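PDB 4RY8: periplasmic binding protein from Thermotoga lettingae TMO, which binds 5-methylthioribose in the cleft between its two lobes and probably delivers the sugar to a membrane transporter as its solute-binding component. Local coordinates for residues 30-35 with 253-258; 26-31 with 231-236; 74-79 with 261-266. All blocks are in the same frame, centred on the assembly; numbering follows the deposited sequence. Where two conformers were deposited one is given.

Read from the N terminus, the chain first lays down the start of helix 28-44, and two contacts close from that one place. Interaction 2 brings 231-236 back to residues 26-31, across the cleft between the lobes; interaction 1 starts from the same place and closes a longer loop, to 253-258, and the two first segments overlap at Phe30 and Glu31. Interaction 3 starts later, at strand 74-78, and ends farther along helix 255-270, so its loop crosses the other two. Helix 255-270 thereby packs on helix 28-44 and on the parallel sheet of the same lobe. All three contacts bring a residue to the bound sugar.

Interaction 1 of 3, residues 30-35 with 253-258; sequences FERYLA and TDSYAV. With SR1 (5-S-methyl-5-thio-alpha-D-ribofuranose), chain G.
Two helices approach so closely here that their backbones meet, the CA atoms of Tyr33 and Tyr256 lying 4.4 Å apart. A pair of CA-H...O contacts marks this tight part: Tyr33 CA lies 3.3 Å from Ser255 O, and Tyr256 CA is 3.4 Å from Arg32 O. The small side chain of Ser255 points at helix 28-44, its OG 3.3 Å from Arg32 CB and hydrogen-bonded to Phe29 O. On the buried flank Tyr33, its CG anti to the backbone N (chi1 172°), crosses Val258 obliquely, CE2 against CG1 at 3.8 Å. The other flank is looser and nearer solvent. There the Tyr256 ring is crossed obliquely by one bent conformer of Arg32, ring and guanidinium planes 16° apart, Arg32 NH2 4.0 Å from Tyr256 CD1; Tyr256 CE1 rests 3.9 Å from Ala35 CB, and its OH bonds to Ser39 OG. An alanine in place of Tyr256 would lose the contacts to Ala35 and Arg32 and the bond to Ser39, and would probably loosen this outer flank. Phe30, turned away, reaches the sugar through CZ. Such packing is consistent with the N-terminal lobe of a type I periplasmic binding protein, where a helix start lines the cleft.

Interaction 2 of 3, residues 26-31 with 231-236; sequences EGSFFE and DVTTED. With SR1 (5-S-methyl-5-thio-alpha-D-ribofuranose), chain G.
Phe29, Ser28 and Thr233 have the most surface buried where the start of helix 28-44 faces the loop that leads into helix 234-240. Phe29 sends its CG anti to the backbone N (chi1 174°), which lays the ring along the bound sugar. SR1 C2 sits over one face of the ring, toward its rim, 3.5 Å from Phe29 CZ, in the manner of an aromatic platform beneath a furanose. The edge of the same ring meets Phe30 CG in plane, while Phe29 CD1 stands over the centre of the Phe30 ring. Asp231 reaches the ring obliquely, with OD1 3.6 Å from Phe29 CD2 and the carboxylate and ring planes 42° apart. Its two oxygens divide the sugar diol between them: SR1 O2 donates to Asp231 OD1 over 2.7 Å, and SR1 O3 donates to Asp231 OD2 over 2.5 Å. OD2 also accepts from the backbone N of Asp206, a second-shell bond that helps fix the carboxylate's rotation.

Farther from the sugar, Ser28 and Thr233 meet by hydroxyl and methyl, Ser28 OG lying 3.5 Å from Thr233 CG2. The Thr233 methyl can face Ser28 because its own OG1 is turned back to cap the helix, accepting a nearly straight bond of 3.0 Å from Asp236 N. Ser28 CB also touches Glu235 OE1, at 3.4 Å. Two bridging waters supplement these direct contacts: one joins Ser28 OG to Glu235 N, and another accepts from Ser28 N and donates to Glu235 OE1. This pairing of an aromatic platform with a diol-binding aspartate across the interlobe cleft is consistent with the closed, ligand-bound cleft of sugar-binding periplasmic proteins.

Interaction 3 of 3, residues 74-79 with 261-266; sequences AIIIDH and LAVRAA. With SR1 (5-S-methyl-5-thio-alpha-D-ribofuranose), chain G.
Ile76 has CG1 anti to its carbonyl carbon (chi1 -53°) and an extended chi2 of 156°, a shape that sends CD1 out from strand 74-78 to the helix. There CD1 lies 3.7 Å from Ala262 O and meets Val263, while CG1 is 4.0 Å from Ala266 CB and CG2 faces Ala262 CB. One branched side chain therefore spans a full turn of helix 261-266, whose alanines present only methyls and let the layers come together. Ala74 adds a second, looser methyl contact to Ala266. The strand and helix segments run roughly antiparallel, their axes 8.9 Å apart at closest approach.

At the strand's end the chemistry changes. His79 NE2 donates to SR1 O4 at 3.0 Å, with the ring oxygen in the imidazole plane and the bond almost straight (170°). Asp78 OD1 accepts from His79 ND1 at 2.6 Å, a bent bond tilted from the imidazole plane. With both ring nitrogens donating, the imidazole is probably protonated, a state the carboxylate would favour. Phe30 packs beside the imidazole. In the parallel sheet, strand 74-78 lies between 17-22 and 98-102, while helix 255-270 covers Ile76 and packs against helix 28-44 through Ala262 and Val263.

Interaction 1 of 3, residues 30-35 with 253-258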
loop_
_atom_site.group_PDB
_atom_site.type_symbol
_atom_site.label_atom_id
_atom_site.label_comp_id
_atom_site.label_asym_id
_atom_site.label_seq_id
_atom_site.Cartn_x
_atom_site.Cartn_y
_atom_site.Cartn_z
ATOM N N PHE C 30 -6.239 -22.682 1.229
ATOM C CA PHE C 30 -5.352 -23.533 0.474
ATOM C C PHE C 30 -6.157 -24.581 -0.298
ATOM O O PHE C 30 -5.799 -24.928 -1.421
ATOM C CB PHE C 30 -4.322 -24.165 1.407
ATOM C CG PHE C 30 -3.210 -23.228 1.790
ATOM C CD1 PHE C 30 -2.317 -22.785 0.823
ATOM C CD2 PHE C 30 -3.025 -22.817 3.099
ATOM C CE1 PHE C 30 -1.280 -21.905 1.150
ATOM C CE2 PHE C 30 -2.001 -21.957 3.436
ATOM C CZ PHE C 30 -1.114 -21.505 2.462
ATOM N N GLU C 31 -7.279 -25.032 0.258
ATOM C CA GLU C 31 -8.122 -26.009 -0.453
ATOM C C GLU C 31 -8.746 -25.372 -1.675
ATOM O O GLU C 31 -8.919 -26.003 -2.708
ATOM C CB GLU C 31 -9.220 -26.574 0.462
ATOM C CG GLU C 31 -8.689 -27.291 1.709
ATOM C CD GLU C 31 -9.745 -27.499 2.797
ATOM O OE1 GLU C 31 -10.947 -27.402 2.506
ATOM O OE2 GLU C 31 -9.372 -27.785 3.944
ATOM N N ARG C 32 -9.064 -24.098 -1.564
ATOM C CA ARG C 32 -9.730 -23.388 -2.651
ATOM C C ARG C 32 -8.747 -23.088 -3.778
ATOM O O ARG C 32 -9.087 -23.153 -4.951
ATOM C CB ARG C 32 -10.406 -22.125 -2.121
ATOM C CG ARG C 32 -11.652 -22.422 -1.291
ATOM C CD ARG C 32 -12.825 -22.851 -2.172
ATOM N NE ARG C 32 -12.889 -24.301 -2.355
ATOM C CZ ARG C 32 -13.467 -24.905 -3.387
ATOM N NH1 ARG C 32 -13.468 -26.228 -3.454
ATOM N NH2 ARG C 32 -14.039 -24.190 -4.355
ATOM N N TYR C 33 -7.517 -22.799 -3.420
ATOM C CA TYR C 33 -6.430 -22.584 -4.398
ATOM C C TYR C 33 -6.240 -23.844 -5.208
ATOM O O TYR C 33 -6.185 -23.804 -6.450
ATOM C CB TYR C 33 -5.180 -22.253 -3.618
ATOM C CG TYR C 33 -3.879 -22.167 -4.377
ATOM C CD1 TYR C 33 -3.266 -23.294 -4.900
ATOM C CD2 TYR C 33 -3.245 -20.933 -4.561
ATOM C CE1 TYR C 33 -2.039 -23.209 -5.553
ATOM C CE2 TYR C 33 -2.038 -20.841 -5.252
ATOM C CZ TYR C 33 -1.435 -21.986 -5.736
ATOM O OH TYR C 33 -0.215 -21.895 -6.401
ATOM N N LEU C 34 -6.162 -24.972 -4.494
ATOM C CA LEU C 34 -6.053 -26.294 -5.130
ATOM C C LEU C 34 -7.234 -26.586 -6.058
ATOM O O LEU C 34 -7.023 -27.006 -7.191
ATOM C CB LEU C 34 -5.879 -27.401 -4.082
ATOM C CG LEU C 34 -5.664 -28.797 -4.669
ATOM C CD1 LEU C 34 -4.312 -28.822 -5.355
ATOM C CD2 LEU C 34 -5.806 -29.894 -3.619
ATOM N N ALA C 35 -8.462 -26.329 -5.606
ATOM C CA ALA C 35 -9.613 -26.492 -6.479
ATOM C C ALA C 35 -9.456 -25.642 -7.751
ATOM O O ALA C 35 -9.685 -26.146 -8.845
ATOM C CB ALA C 35 -10.915 -26.142 -5.768
ATOM N N THR C 253 -7.842 -11.957 -1.330
ATOM C CA THR C 253 -8.058 -12.254 -2.750
ATOM C C THR C 253 -8.904 -13.516 -2.853
ATOM O O THR C 253 -9.048 -14.272 -1.889
ATOM C CB THR C 253 -6.745 -12.641 -3.479
ATOM O OG1 THR C 253 -6.242 -13.855 -2.911
ATOM C CG2 THR C 253 -5.699 -11.566 -3.382
ATOM N N ASP C 254 -9.401 -13.790 -4.054
ATOM C CA ASP C 254 -10.044 -15.076 -4.322
ATOM C C ASP C 254 -8.967 -16.149 -4.575
ATOM O O ASP C 254 -8.448 -16.202 -5.673
ATOM C CB ASP C 254 -10.943 -14.951 -5.555
ATOM C CG ASP C 254 -11.728 -16.214 -5.836
ATOM O OD1 ASP C 254 -11.572 -17.206 -5.100
ATOM O OD2 ASP C 254 -12.512 -16.195 -6.801
ATOM N N SER C 255 -8.689 -17.026 -3.588
ATOM C CA SER C 255 -7.566 -18.007 -3.696
ATOM C C SER C 255 -7.765 -18.977 -4.858
ATOM O O SER C 255 -6.798 -19.442 -5.449
ATOM C CB SER C 255 -7.373 -18.791 -2.391
ATOM O OG SER C 255 -8.566 -19.445 -1.981
ATOM N N TYR C 256 -9.021 -19.244 -5.192
ATOM C CA TYR C 256 -9.405 -20.067 -6.344
ATOM C C TYR C 256 -8.833 -19.504 -7.642
ATOM O O TYR C 256 -8.287 -20.231 -8.447
ATOM C CB TYR C 256 -10.966 -20.129 -6.427
ATOM C CG TYR C 256 -11.581 -21.103 -7.448
ATOM C CD1 TYR C 256 -11.784 -22.450 -7.140
ATOM C CD2 TYR C 256 -11.983 -20.658 -8.713
ATOM C CE1 TYR C 256 -12.343 -23.327 -8.075
ATOM C CE2 TYR C 256 -12.544 -21.527 -9.645
ATOM C CZ TYR C 256 -12.717 -22.856 -9.325
ATOM O OH TYR C 256 -13.279 -23.703 -10.257
ATOM N N ALA C 257 -8.992 -18.202 -7.843
ATOM C CA ALA C 257 -8.417 -17.483 -8.978
ATOM C C ALA C 257 -6.884 -17.409 -8.858
ATOM O O ALA C 257 -6.181 -17.360 -9.847
ATOM C CB ALA C 257 -8.963 -16.079 -9.025
ATOM N N VAL C 258 -6.359 -17.359 -7.653
ATOM C CA VAL C 258 -4.900 -17.354 -7.534
ATOM C C VAL C 258 -4.410 -18.708 -8.043
ATOM O O VAL C 258 -3.397 -18.795 -8.743
ATOM C CB VAL C 258 -4.417 -17.080 -6.109
ATOM C CG1 VAL C 258 -2.904 -17.269 -6.016
ATOM C CG2 VAL C 258 -4.804 -15.677 -5.682
HETATM C CS SR1 G . 1.347 -20.316 6.243
HETATM S S SR1 G . 1.454 -19.037 5.012
HETATM C C5 SR1 G . -0.322 -18.691 5.003
HETATM C C4 SR1 G . -0.666 -17.585 4.009
HETATM O O4 SR1 G . -0.214 -18.020 2.768
HETATM C C1 SR1 G . -1.164 -17.724 1.725
HETATM O O1 SR1 G . -0.557 -16.829 0.856
HETATM C C2 SR1 G . -2.411 -17.105 2.337
HETATM O O2 SR1 G . -2.698 -15.718 2.014
HETATM C C3 SR1 G . -2.150 -17.294 3.819
HETATM O O3 SR1 G . -2.535 -16.136 4.547
#

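Interaction 2 of 3, residues 26-31 with 231-236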
loop_
_atom_site.group_PDB
_atom_site.type_symbol
_atom_site.label_atom_id
_atom_site.label_comp_id
_atom_site.label_asym_id
_atom_site.label_seq_id
_atom_site.Cartn_x
_atom_site.Cartn_y
_atom_site.Cartn_z
ATOM N N GLU C 26 -3.189 -26.941 4.706
ATOM C CA GLU C 26 -4.266 -26.880 5.694
ATOM C C GLU C 26 -5.205 -25.671 5.538
ATOM O O GLU C 26 -4.778 -24.583 5.280
ATOM C CB GLU C 26 -3.718 -26.940 7.127
ATOM C CG GLU C 26 -2.988 -25.714 7.634
ATOM C CD GLU C 26 -2.655 -25.829 9.119
ATOM O OE1 GLU C 26 -3.585 -26.008 9.949
ATOM O OE2 GLU C 26 -1.473 -25.740 9.451
ATOM N N GLY C 27 -6.495 -25.886 5.714
ATOM C CA GLY C 27 -7.457 -24.781 5.748
ATOM C C GLY C 27 -8.046 -24.451 4.384
ATOM O O GLY C 27 -7.444 -24.764 3.338
ATOM N N SER C 28 -9.219 -23.807 4.408
ATOM C CA SER C 28 -9.979 -23.503 3.194
ATOM C C SER C 28 -9.272 -22.597 2.144
ATOM O O SER C 28 -9.395 -22.834 0.942
ATOM C CB SER C 28 -11.391 -22.956 3.561
ATOM O OG SER C 28 -12.029 -22.485 2.380
ATOM N N PHE C 29 -8.543 -21.574 2.553
ATOM C CA PHE C 29 -7.727 -20.818 1.591
ATOM C C PHE C 29 -6.959 -21.740 0.652
ATOM O O PHE C 29 -7.038 -21.614 -0.559
ATOM C CB PHE C 29 -6.739 -19.858 2.281
ATOM C CG PHE C 29 -5.797 -19.175 1.311
ATOM C CD1 PHE C 29 -4.657 -19.827 0.814
ATOM C CD2 PHE C 29 -6.072 -17.914 0.861
ATOM C CE1 PHE C 29 -3.822 -19.214 -0.113
ATOM C CE2 PHE C 29 -5.264 -17.296 -0.057
ATOM C CZ PHE C 29 -4.127 -17.936 -0.542
ATOM N N PHE C 30 -6.239 -22.682 1.229
ATOM C CA PHE C 30 -5.352 -23.533 0.474
ATOM C C PHE C 30 -6.157 -24.581 -0.298
ATOM O O PHE C 30 -5.799 -24.928 -1.421
ATOM C CB PHE C 30 -4.322 -24.165 1.407
ATOM C CG PHE C 30 -3.210 -23.228 1.790
ATOM C CD1 PHE C 30 -2.317 -22.785 0.823
ATOM C CD2 PHE C 30 -3.025 -22.817 3.099
ATOM C CE1 PHE C 30 -1.280 -21.905 1.150
ATOM C CE2 PHE C 30 -2.001 -21.957 3.436
ATOM C CZ PHE C 30 -1.114 -21.505 2.462
ATOM N N GLU C 31 -7.279 -25.032 0.258
ATOM C CA GLU C 31 -8.122 -26.009 -0.453
ATOM C C GLU C 31 -8.746 -25.372 -1.675
ATOM O O GLU C 31 -8.919 -26.003 -2.708
ATOM C CB GLU C 31 -9.220 -26.574 0.462
ATOM C CG GLU C 31 -8.689 -27.291 1.709
ATOM C CD GLU C 31 -9.745 -27.499 2.797
ATOM O OE1 GLU C 31 -10.947 -27.402 2.506
ATOM O OE2 GLU C 31 -9.372 -27.785 3.944
ATOM N N ASP C 231 -7.041 -12.828 4.304
ATOM C CA ASP C 231 -7.678 -13.936 3.597
ATOM C C ASP C 231 -9.190 -13.860 3.758
ATOM O O ASP C 231 -9.702 -13.321 4.719
ATOM C CB ASP C 231 -7.183 -15.352 3.956
ATOM C CG ASP C 231 -5.678 -15.492 3.826
ATOM O OD1 ASP C 231 -5.135 -15.025 2.808
ATOM O OD2 ASP C 231 -5.034 -16.060 4.754
ATOM N N VAL C 232 -9.871 -14.372 2.751
ATOM C CA VAL C 232 -11.329 -14.473 2.802
ATOM C C VAL C 232 -11.725 -15.803 2.138
ATOM O O VAL C 232 -11.117 -16.247 1.128
ATOM C CB VAL C 232 -11.980 -13.219 2.198
ATOM C CG1 VAL C 232 -11.620 -13.084 0.724
ATOM C CG2 VAL C 232 -13.491 -13.206 2.435
ATOM N N THR C 233 -12.687 -16.469 2.767
ATOM C CA THR C 233 -13.312 -17.680 2.229
ATOM C C THR C 233 -14.778 -17.625 2.660
ATOM O O THR C 233 -15.169 -16.739 3.424
ATOM C CB THR C 233 -12.702 -18.979 2.787
ATOM O OG1 THR C 233 -12.988 -19.069 4.185
ATOM C CG2 THR C 233 -11.189 -19.048 2.575
ATOM N N THR C 234 -15.587 -18.576 2.198
ATOM C CA THR C 234 -16.966 -18.689 2.679
ATOM C C THR C 234 -17.001 -18.981 4.183
ATOM O O THR C 234 -17.776 -18.361 4.919
ATOM C CB THR C 234 -17.737 -19.731 1.877
ATOM O OG1 THR C 234 -17.890 -19.227 0.543
ATOM C CG2 THR C 234 -19.094 -20.001 2.484
ATOM N N GLU C 235 -16.132 -19.870 4.651
ATOM C CA GLU C 235 -15.991 -20.087 6.098
ATOM C C GLU C 235 -15.737 -18.781 6.852
ATOM O O GLU C 235 -16.382 -18.501 7.859
ATOM C CB GLU C 235 -14.876 -21.096 6.386
ATOM C CG GLU C 235 -15.310 -22.531 6.137
ATOM C CD GLU C 235 -14.165 -23.514 6.186
ATOM O OE1 GLU C 235 -13.019 -23.138 6.584
ATOM O OE2 GLU C 235 -14.425 -24.676 5.829
ATOM N N ASP C 236 -14.768 -17.998 6.383
ATOM C CA ASP C 236 -14.504 -16.691 6.958
ATOM C C ASP C 236 -15.703 -15.780 6.965
ATOM O O ASP C 236 -16.074 -15.214 7.992
ATOM C CB ASP C 236 -13.395 -16.026 6.165
ATOM C CG ASP C 236 -12.047 -16.760 6.313
ATOM O OD1 ASP C 236 -11.956 -17.616 7.215
ATOM O OD2 ASP C 236 -11.119 -16.493 5.516
HETATM C CS SR1 G . 1.347 -20.316 6.243
HETATM S S SR1 G . 1.454 -19.037 5.012
HETATM C C5 SR1 G . -0.322 -18.691 5.003
HETATM C C4 SR1 G . -0.666 -17.585 4.009
HETATM O O4 SR1 G . -0.214 -18.020 2.768
HETATM C C1 SR1 G . -1.164 -17.724 1.725
HETATM O O1 SR1 G . -0.557 -16.829 0.856
HETATM C C2 SR1 G . -2.411 -17.105 2.337
HETATM O O2 SR1 G . -2.698 -15.718 2.014
HETATM C C3 SR1 G . -2.150 -17.294 3.819
HETATM O O3 SR1 G . -2.535 -16.136 4.547
HETATM O O HOH W 1 -14.612 -21.933 2.715
HETATM O O HOH W 2 -10.849 -24.463 6.553
#

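Interaction 3 of 3, residues 74-79 with 261-266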
loop_
_atom_site.group_PDB
_atom_site.type_symbol
_atom_site.label_atom_id
_atom_site.label_comp_id
_atom_site.label_asym_id
_atom_site.label_seq_id
_atom_site.Cartn_x
_atom_site.Cartn_y
_atom_site.Cartn_z
ATOM N N ALA C 74 6.740 -28.418 -16.361
ATOM C CA ALA C 74 6.951 -27.309 -15.440
ATOM C C ALA C 74 6.617 -27.671 -14.012
ATOM O O ALA C 74 5.800 -28.559 -13.765
ATOM C CB ALA C 74 6.094 -26.114 -15.876
ATOM N N ILE C 75 7.270 -26.970 -13.078
ATOM C CA ILE C 75 6.956 -27.043 -11.668
ATOM C C ILE C 75 6.438 -25.701 -11.095
ATOM O O ILE C 75 7.073 -24.642 -11.259
ATOM C CB ILE C 75 8.205 -27.521 -10.891
ATOM C CG1 ILE C 75 8.727 -28.808 -11.507
ATOM C CG2 ILE C 75 7.864 -27.770 -9.435
ATOM C CD1 ILE C 75 10.052 -29.275 -10.946
ATOM N N ILE C 76 5.305 -25.751 -10.399
ATOM C CA ILE C 76 4.902 -24.671 -9.536
ATOM C C ILE C 76 5.407 -24.962 -8.111
ATOM O O ILE C 76 5.077 -25.988 -7.501
ATOM C CB ILE C 76 3.378 -24.497 -9.516
ATOM C CG1 ILE C 76 2.876 -24.378 -10.958
ATOM C CG2 ILE C 76 2.976 -23.273 -8.713
ATOM C CD1 ILE C 76 1.435 -24.781 -11.121
ATOM N N ILE C 77 6.227 -24.069 -7.600
ATOM C CA ILE C 77 6.622 -24.103 -6.217
ATOM C C ILE C 77 5.788 -23.144 -5.354
ATOM O O ILE C 77 5.840 -21.908 -5.476
ATOM C CB ILE C 77 8.104 -23.874 -6.066
ATOM C CG1 ILE C 77 8.834 -24.903 -6.933
ATOM C CG2 ILE C 77 8.483 -24.038 -4.603
ATOM C CD1 ILE C 77 10.320 -24.805 -6.858
ATOM N N ASP C 78 5.035 -23.758 -4.447
ATOM C CA ASP C 78 4.105 -23.089 -3.591
ATOM C C ASP C 78 4.614 -23.030 -2.150
ATOM O O ASP C 78 4.658 -24.053 -1.488
ATOM C CB ASP C 78 2.834 -23.898 -3.653
ATOM C CG ASP C 78 1.667 -23.145 -3.197
ATOM O OD1 ASP C 78 1.759 -22.672 -2.056
ATOM O OD2 ASP C 78 0.692 -23.019 -3.985
ATOM N N HIS C 79 4.909 -21.825 -1.677
ATOM C CA HIS C 79 5.549 -21.580 -0.402
ATOM C C HIS C 79 6.947 -22.222 -0.395
ATOM O O HIS C 79 7.582 -22.354 -1.450
ATOM C CB HIS C 79 4.671 -21.999 0.766
ATOM C CG HIS C 79 3.430 -21.191 0.894
ATOM N ND1 HIS C 79 2.527 -21.082 -0.131
ATOM C CD2 HIS C 79 2.944 -20.440 1.908
ATOM C CE1 HIS C 79 1.534 -20.305 0.239
ATOM N NE2 HIS C 79 1.753 -19.901 1.469
ATOM N N LEU C 261 -4.622 -18.941 -11.779
ATOM C CA LEU C 261 -3.505 -18.160 -12.294
ATOM C C LEU C 261 -2.179 -18.966 -12.297
ATOM O O LEU C 261 -1.385 -18.919 -13.250
ATOM C CB LEU C 261 -3.333 -16.853 -11.483
ATOM C CG LEU C 261 -2.052 -16.055 -11.781
ATOM C CD1 LEU C 261 -1.933 -15.721 -13.265
ATOM C CD2 LEU C 261 -1.977 -14.773 -10.959
ATOM N N ALA C 262 -1.941 -19.686 -11.220
ATOM C CA ALA C 262 -0.664 -20.396 -11.101
ATOM C C ALA C 262 -0.526 -21.442 -12.185
ATOM O O ALA C 262 0.561 -21.610 -12.727
ATOM C CB ALA C 262 -0.505 -21.022 -9.711
ATOM N N VAL C 263 -1.636 -22.108 -12.539
ATOM C CA VAL C 263 -1.582 -23.129 -13.569
ATOM C C VAL C 263 -1.421 -22.485 -14.932
ATOM O O VAL C 263 -0.618 -22.969 -15.748
ATOM C CB VAL C 263 -2.802 -24.064 -13.508
ATOM C CG1 VAL C 263 -2.941 -24.919 -14.770
ATOM C CG2 VAL C 263 -2.683 -24.927 -12.260
ATOM N N ARG C 264 -2.176 -21.402 -15.167
ATOM C CA ARG C 264 -2.105 -20.643 -16.418
ATOM C C ARG C 264 -0.729 -20.178 -16.691
ATOM O O ARG C 264 -0.311 -20.231 -17.827
ATOM C CB ARG C 264 -2.960 -19.375 -16.391
ATOM C CG ARG C 264 -4.308 -19.549 -16.999
ATOM C CD ARG C 264 -4.836 -18.255 -17.595
ATOM N NE ARG C 264 -4.808 -17.089 -16.703
ATOM C CZ ARG C 264 -5.533 -16.956 -15.598
ATOM N NH1 ARG C 264 -6.335 -17.924 -15.161
ATOM N NH2 ARG C 264 -5.466 -15.827 -14.925
ATOM N N ALA C 265 -0.046 -19.668 -15.652
ATOM C CA ALA C 265 1.324 -19.187 -15.785
ATOM C C ALA C 265 2.241 -20.307 -16.210
ATOM O O ALA C 265 3.077 -20.146 -17.107
ATOM C CB ALA C 265 1.827 -18.562 -14.478
ATOM N N ALA C 266 2.118 -21.424 -15.500
ATOM C CA ALA C 266 2.903 -22.593 -15.783
ATOM C C ALA C 266 2.695 -22.996 -17.228
ATOM O O ALA C 266 3.644 -23.227 -17.958
ATOM C CB ALA C 266 2.499 -23.717 -14.868
HETATM C CS SR1 G . 1.347 -20.316 6.243
HETATM S S SR1 G . 1.454 -19.037 5.012
HETATM C C5 SR1 G . -0.322 -18.691 5.003
HETATM C C4 SR1 G . -0.666 -17.585 4.009
HETATM O O4 SR1 G . -0.214 -18.020 2.768
HETATM C C1 SR1 G . -1.164 -17.724 1.725
HETATM O O1 SR1 G . -0.557 -16.829 0.856
HETATM C C2 SR1 G . -2.411 -17.105 2.337
HETATM O O2 SR1 G . -2.698 -15.718 2.014
HETATM C C3 SR1 G . -2.150 -17.294 3.819
HETATM O O3 SR1 G . -2.535 -16.136 4.547
#